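Local atomic coordinates of glycoside hydrolase family 81 (Clostridium thermocellum, PDB entry 6FOP), a protein that probably hydrolyses beta-1,3-glucans such as laminarin, as a family 81 glycoside hydrolase of the cellulosome. Residues R468-Y473 with G520-T525; T228-S233 with W457-T462. One frame throughout, in Å; residues are numbered along the deposited sequence.

Interaction 1 of 2, residues R468-Y473 with G520-T525; sequences RNFDPY and GIYLYT. With CA (calcium ion), chain B.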
# COMPACT_ATOMS: atom_id res chain seq x y z
N ARG A 468 -1.46 -6.10 -6.99
CA ARG A 468 -1.39 -7.01 -5.85
C ARG A 468 -1.19 -6.34 -4.51
O ARG A 468 -2.11 -6.30 -3.67
CB ARG A 468 -0.33 -8.11 -6.05
CG ARG A 468 -0.37 -9.18 -4.97
CD ARG A 468 0.85 -10.08 -4.96
NE ARG A 468 1.06 -10.69 -6.27
CZ ARG A 468 0.42 -11.76 -6.74
NH1 ARG A 468 -0.51 -12.40 -6.02
NH2 ARG A 468 0.67 -12.18 -7.96
N ASN A 469 0.01 -5.79 -4.26
CA ASN A 469 0.27 -5.32 -2.90
C ASN A 469 -0.43 -4.01 -2.51
O ASN A 469 -0.74 -3.81 -1.32
CB ASN A 469 1.76 -5.24 -2.63
CG ASN A 469 2.38 -6.62 -2.63
OD1 ASN A 469 2.82 -7.08 -3.69
ND2 ASN A 469 2.38 -7.29 -1.50
N PHE A 470 -0.73 -3.16 -3.49
CA PHE A 470 -1.31 -1.86 -3.19
C PHE A 470 -2.81 -1.99 -2.96
O PHE A 470 -3.48 -2.67 -3.76
CB PHE A 470 -1.05 -0.88 -4.32
CG PHE A 470 -1.37 0.54 -3.96
CD1 PHE A 470 -0.58 1.22 -3.03
CD2 PHE A 470 -2.40 1.22 -4.57
CE1 PHE A 470 -0.85 2.54 -2.70
CE2 PHE A 470 -2.66 2.54 -4.24
CZ PHE A 470 -1.88 3.20 -3.31
N ASP A 471 -3.34 -1.31 -1.95
CA ASP A 471 -4.80 -1.22 -1.67
C ASP A 471 -5.22 0.18 -2.14
O ASP A 471 -4.87 1.19 -1.52
CB ASP A 471 -5.03 -1.39 -0.19
CG ASP A 471 -6.50 -1.31 0.23
OD1 ASP A 471 -7.25 -0.55 -0.42
OD2 ASP A 471 -6.82 -1.94 1.27
N PRO A 472 -5.96 0.26 -3.25
CA PRO A 472 -6.30 1.58 -3.80
C PRO A 472 -7.10 2.49 -2.87
O PRO A 472 -7.06 3.72 -3.02
CB PRO A 472 -7.08 1.26 -5.07
CG PRO A 472 -6.77 -0.14 -5.39
CD PRO A 472 -6.46 -0.84 -4.12
N TYR A 473 -7.88 1.89 -1.97
CA TYR A 473 -8.77 2.68 -1.14
C TYR A 473 -8.13 3.10 0.18
O TYR A 473 -8.27 4.25 0.60
CB TYR A 473 -10.16 2.03 -0.95
CG TYR A 473 -11.29 3.03 -0.81
CD1 TYR A 473 -11.68 3.50 0.45
CD2 TYR A 473 -12.00 3.45 -1.92
CE1 TYR A 473 -12.70 4.40 0.58
CE2 TYR A 473 -13.04 4.36 -1.78
CZ TYR A 473 -13.42 4.80 -0.52
OH TYR A 473 -14.47 5.70 -0.39
N GLY A 520 3.76 4.10 -11.55
CA GLY A 520 4.67 4.40 -10.44
C GLY A 520 4.31 5.68 -9.72
O GLY A 520 4.36 5.73 -8.48
N ILE A 521 4.00 6.73 -10.48
CA ILE A 521 3.64 8.01 -9.90
C ILE A 521 2.38 7.87 -9.06
O ILE A 521 2.28 8.41 -7.96
CB ILE A 521 3.58 9.13 -10.95
CG1 ILE A 521 4.98 9.34 -11.53
CG2 ILE A 521 2.99 10.41 -10.37
CD1 ILE A 521 5.03 10.28 -12.72
N TYR A 522 1.40 7.16 -9.59
CA TYR A 522 0.16 6.85 -8.85
C TYR A 522 0.45 6.16 -7.51
O TYR A 522 -0.01 6.59 -6.42
CB TYR A 522 -0.77 6.01 -9.74
CG TYR A 522 -1.86 5.22 -9.01
CD1 TYR A 522 -2.94 5.88 -8.44
CD2 TYR A 522 -1.78 3.85 -8.86
CE1 TYR A 522 -3.94 5.19 -7.76
CE2 TYR A 522 -2.77 3.16 -8.16
CZ TYR A 522 -3.83 3.83 -7.62
OH TYR A 522 -4.79 3.12 -6.93
N LEU A 523 1.20 5.07 -7.58
CA LEU A 523 1.52 4.31 -6.36
C LEU A 523 2.31 5.11 -5.36
O LEU A 523 2.00 5.13 -4.17
CB LEU A 523 2.23 3.01 -6.72
CG LEU A 523 1.45 2.04 -7.60
CD1 LEU A 523 2.36 0.95 -8.17
CD2 LEU A 523 0.31 1.39 -6.80
N TYR A 524 3.39 5.72 -5.84
CA TYR A 524 4.29 6.48 -4.99
C TYR A 524 3.58 7.63 -4.31
O TYR A 524 3.65 7.80 -3.08
CB TYR A 524 5.44 7.01 -5.86
CG TYR A 524 6.40 7.94 -5.15
CD1 TYR A 524 7.46 7.45 -4.38
CD2 TYR A 524 6.23 9.31 -5.21
CE1 TYR A 524 8.31 8.33 -3.72
CE2 TYR A 524 7.09 10.18 -4.57
CZ TYR A 524 8.13 9.69 -3.82
OH TYR A 524 8.96 10.56 -3.18
N THR A 525 2.90 8.46 -5.09
CA THR A 525 2.26 9.65 -4.55
C THR A 525 1.19 9.28 -3.54
O THR A 525 1.09 9.88 -2.47
CB THR A 525 1.70 10.49 -5.71
OG1 THR A 525 2.77 10.79 -6.66
CG2 THR A 525 1.13 11.78 -5.21
CA CA B . -4.14 -4.89 -3.94
O HOH W 1 -3.54 -4.72 -1.60
O HOH W 2 -5.83 4.83 -5.16
O HOH W 3 -6.21 -4.34 -2.78
O HOH W 4 -4.89 -7.15 -3.85
O HOH W 5 -5.65 -4.72 -5.78

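Interaction 2 of 2, residues T228-S233 with W457-T462; sequences TKVEWS and WDRNDT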
# COMPACT_ATOMS: atom_id res chain seq x y z
N THR A 228 -16.44 -1.96 -8.31
CA THR A 228 -15.68 -0.81 -7.83
C THR A 228 -14.38 -0.73 -8.65
O THR A 228 -13.74 -1.76 -8.92
CB THR A 228 -15.36 -0.86 -6.32
OG1 THR A 228 -14.56 -2.00 -6.02
CG2 THR A 228 -16.67 -0.89 -5.50
N LYS A 229 -14.03 0.50 -9.03
CA LYS A 229 -12.89 0.75 -9.93
C LYS A 229 -12.16 2.02 -9.57
O LYS A 229 -12.78 3.06 -9.33
CB LYS A 229 -13.40 0.90 -11.38
CG LYS A 229 -13.97 -0.36 -12.01
CD LYS A 229 -12.89 -1.27 -12.62
CE LYS A 229 -13.34 -2.73 -12.70
NZ LYS A 229 -13.16 -3.35 -11.33
N VAL A 230 -10.83 1.95 -9.63
CA VAL A 230 -9.97 3.15 -9.64
C VAL A 230 -9.37 3.36 -11.01
O VAL A 230 -9.09 2.41 -11.73
CB VAL A 230 -8.88 3.13 -8.59
CG1 VAL A 230 -9.52 3.09 -7.21
CG2 VAL A 230 -7.88 1.99 -8.80
N GLU A 231 -9.17 4.64 -11.34
CA GLU A 231 -8.40 5.03 -12.52
C GLU A 231 -7.52 6.20 -12.09
O GLU A 231 -7.87 6.92 -11.15
CB GLU A 231 -9.30 5.50 -13.66
CG GLU A 231 -10.43 4.59 -14.05
CD GLU A 231 -11.46 5.40 -14.82
OE1 GLU A 231 -12.42 5.99 -14.23
OE2 GLU A 231 -11.24 5.53 -16.02
N TRP A 232 -6.39 6.39 -12.76
CA TRP A 232 -5.47 7.47 -12.39
C TRP A 232 -4.93 8.19 -13.61
O TRP A 232 -4.91 7.63 -14.71
CB TRP A 232 -4.29 6.95 -11.55
CG TRP A 232 -3.53 5.87 -12.17
CD1 TRP A 232 -2.47 6.00 -13.05
CD2 TRP A 232 -3.71 4.47 -11.98
NE1 TRP A 232 -2.02 4.78 -13.41
CE2 TRP A 232 -2.75 3.81 -12.77
CE3 TRP A 232 -4.60 3.70 -11.21
CZ2 TRP A 232 -2.66 2.42 -12.83
CZ3 TRP A 232 -4.49 2.34 -11.26
CH2 TRP A 232 -3.54 1.71 -12.07
N SER A 233 -4.48 9.42 -13.37
CA SER A 233 -3.86 10.22 -14.41
C SER A 233 -2.79 11.13 -13.83
O SER A 233 -3.06 11.88 -12.88
CB SER A 233 -4.94 11.05 -15.12
OG SER A 233 -4.35 11.88 -16.11
N TRP A 457 -1.03 -3.45 -13.85
CA TRP A 457 -1.91 -2.33 -14.22
C TRP A 457 -2.95 -2.74 -15.29
O TRP A 457 -3.82 -1.95 -15.60
CB TRP A 457 -1.07 -1.17 -14.76
CG TRP A 457 -0.35 -1.52 -16.03
CD1 TRP A 457 -0.81 -1.32 -17.29
CD2 TRP A 457 0.90 -2.20 -16.16
NE1 TRP A 457 0.08 -1.79 -18.21
CE2 TRP A 457 1.14 -2.35 -17.55
CE3 TRP A 457 1.86 -2.66 -15.25
CZ2 TRP A 457 2.29 -2.96 -18.03
CZ3 TRP A 457 2.98 -3.29 -15.73
CH2 TRP A 457 3.19 -3.42 -17.12
N ASP A 458 -2.78 -3.92 -15.88
CA ASP A 458 -3.55 -4.33 -17.05
C ASP A 458 -4.58 -5.39 -16.62
O ASP A 458 -4.25 -6.55 -16.37
CB ASP A 458 -2.62 -4.88 -18.11
CG ASP A 458 -3.35 -5.29 -19.38
OD1 ASP A 458 -4.61 -5.28 -19.43
OD2 ASP A 458 -2.66 -5.62 -20.36
N ARG A 459 -5.83 -4.95 -16.57
CA ARG A 459 -6.92 -5.80 -16.09
C ARG A 459 -7.19 -6.95 -17.04
O ARG A 459 -7.86 -7.92 -16.65
CB ARG A 459 -8.19 -4.99 -15.92
CG ARG A 459 -8.09 -3.85 -14.94
CD ARG A 459 -9.37 -3.04 -14.91
NE ARG A 459 -9.25 -1.81 -14.12
CZ ARG A 459 -9.33 -1.78 -12.81
NH1 ARG A 459 -9.48 -2.92 -12.11
NH2 ARG A 459 -9.23 -0.61 -12.17
N ASN A 460 -6.71 -6.86 -18.28
CA ASN A 460 -6.91 -7.93 -19.25
C ASN A 460 -5.77 -8.94 -19.25
O ASN A 460 -5.87 -9.95 -19.92
CB ASN A 460 -7.10 -7.35 -20.65
CG ASN A 460 -8.39 -6.56 -20.78
OD1 ASN A 460 -8.41 -5.49 -21.39
ND2 ASN A 460 -9.47 -7.07 -20.20
N ASP A 461 -4.71 -8.69 -18.47
CA ASP A 461 -3.60 -9.63 -18.37
C ASP A 461 -3.90 -10.50 -17.16
O ASP A 461 -3.66 -10.08 -16.01
CB ASP A 461 -2.27 -8.91 -18.20
CG ASP A 461 -1.11 -9.86 -18.04
OD1 ASP A 461 -1.26 -11.11 -17.98
OD2 ASP A 461 0.01 -9.35 -17.97
N THR A 462 -4.40 -11.70 -17.42
CA THR A 462 -4.90 -12.60 -16.39
C THR A 462 -3.83 -13.40 -15.66
O THR A 462 -4.14 -14.17 -14.75
CB THR A 462 -5.91 -13.61 -16.99
OG1 THR A 462 -5.24 -14.41 -17.98
CG2 THR A 462 -7.07 -12.91 -17.62

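Interaction 1 of 2, residues R468-Y473 with G520-T525
Leu523 lays its CD2 methyl over one face of the Phe470 ring, 3.7 Å from the ring centroid and displaced toward the rim, so that the nearest ring atom, Phe470 CG, lies 3.4 Å from Leu523 CD2. This CH-pi contact is the tight part of the interface. A chi1 of -168° swings the Phe470 ring beside its own carbonyl carbon and toward helix 514-534, where the Tyr522 hydroxyl meets the ring edge near its plane, Tyr522 OH to Phe470 CE2 being 3.5 Å. The two aromatic rings are steeply inclined, their planes at 75°. Pro472 adds a lighter touch through CB, against the same hydroxyl.

The looser side is polar, and ordered water completes the buried contact there. No direct hydrogen bond joins the segments; instead a water bridges them, donating to Pro472 O and bonding Tyr522 OH at 2.7 Å. On the other side of the 468-473 backbone, calcium is bound by Arg468 O and by Phe470 O at 2.3 Å, together with Leu467 O and four waters. Phe470 thus supplies both a metal-ligating carbonyl and a helix-packing ring, consistent with the ion helping to fix the backbone from which the ring projects.

Interaction 2 of 2, residues T228-S233 with W457-T462
Arg459 stretches from its turn to the edge of strand 223-235, where polar, van der Waals and apolar contacts follow one another. The polar link is a weak hydrogen bond from Arg459 NH2 to Val230 O, 3.1 Å long and bent to 124° at the hydrogen, with the carbonyl oxygen in the guanidinium plane. The stronger partner of this NH2 is Asp109, which forms a salt bridge with it and also accepts from Val230 N.

The aliphatic part of Lys229 packs on the guanidinium. In the conformer described, one of two modelled for Lys229, its CD sits over the centre of one face, 3.6 Å from Arg459 CZ. Bends at chi2 (-85°) and chi4 turn the lysine chain back, carrying NZ to Thr228 O, 2.9 Å away, and to a salt bridge with Asp227, though this placement of NZ is tentative. Although Lys229 NZ and Arg459 NH1 are then 3.8 Å apart, the acidic partners probably offset their like charges.

The apolar part is slight: Trp457 CB approaches the edge of the Trp232 indole, 4.4 Å from CZ2.

The loop side is shaped by a type I beta turn from Asp458 to Asp461, closed by Asp461 N to Asp458 O at 3.0 Å. Asp458 OD1 accepts from Asn460 N, 2.9 Å away and above the carboxylate plane. The whole is an Asx turn within a beta turn, presenting an arginine to the outermost strand of an antiparallel sheet.

Overall arrangement
The centres of interactions 1 and 2 lie about 12 Å apart, and the two contacts touch: Tyr522 and Pro472 of interaction 1 pack on Trp232 and Val230 of interaction 2, with Tyr522 CD1 3.6 Å from Trp232 CB and the Tyr522 and Trp232 rings stacked. Strand 223-235 comes first along the chain, then loop 457-462, strand 470-471 and helix 514-534, so both segments of interaction 2 precede those of interaction 1. Interaction 1 is buried near the chain centre; interaction 2 lies at the surface, about 16 Å from that centre. Interaction 2 and this packing join the edge strand of a three-stranded antiparallel sheet to the C-terminal family region, within which interaction 1 lies.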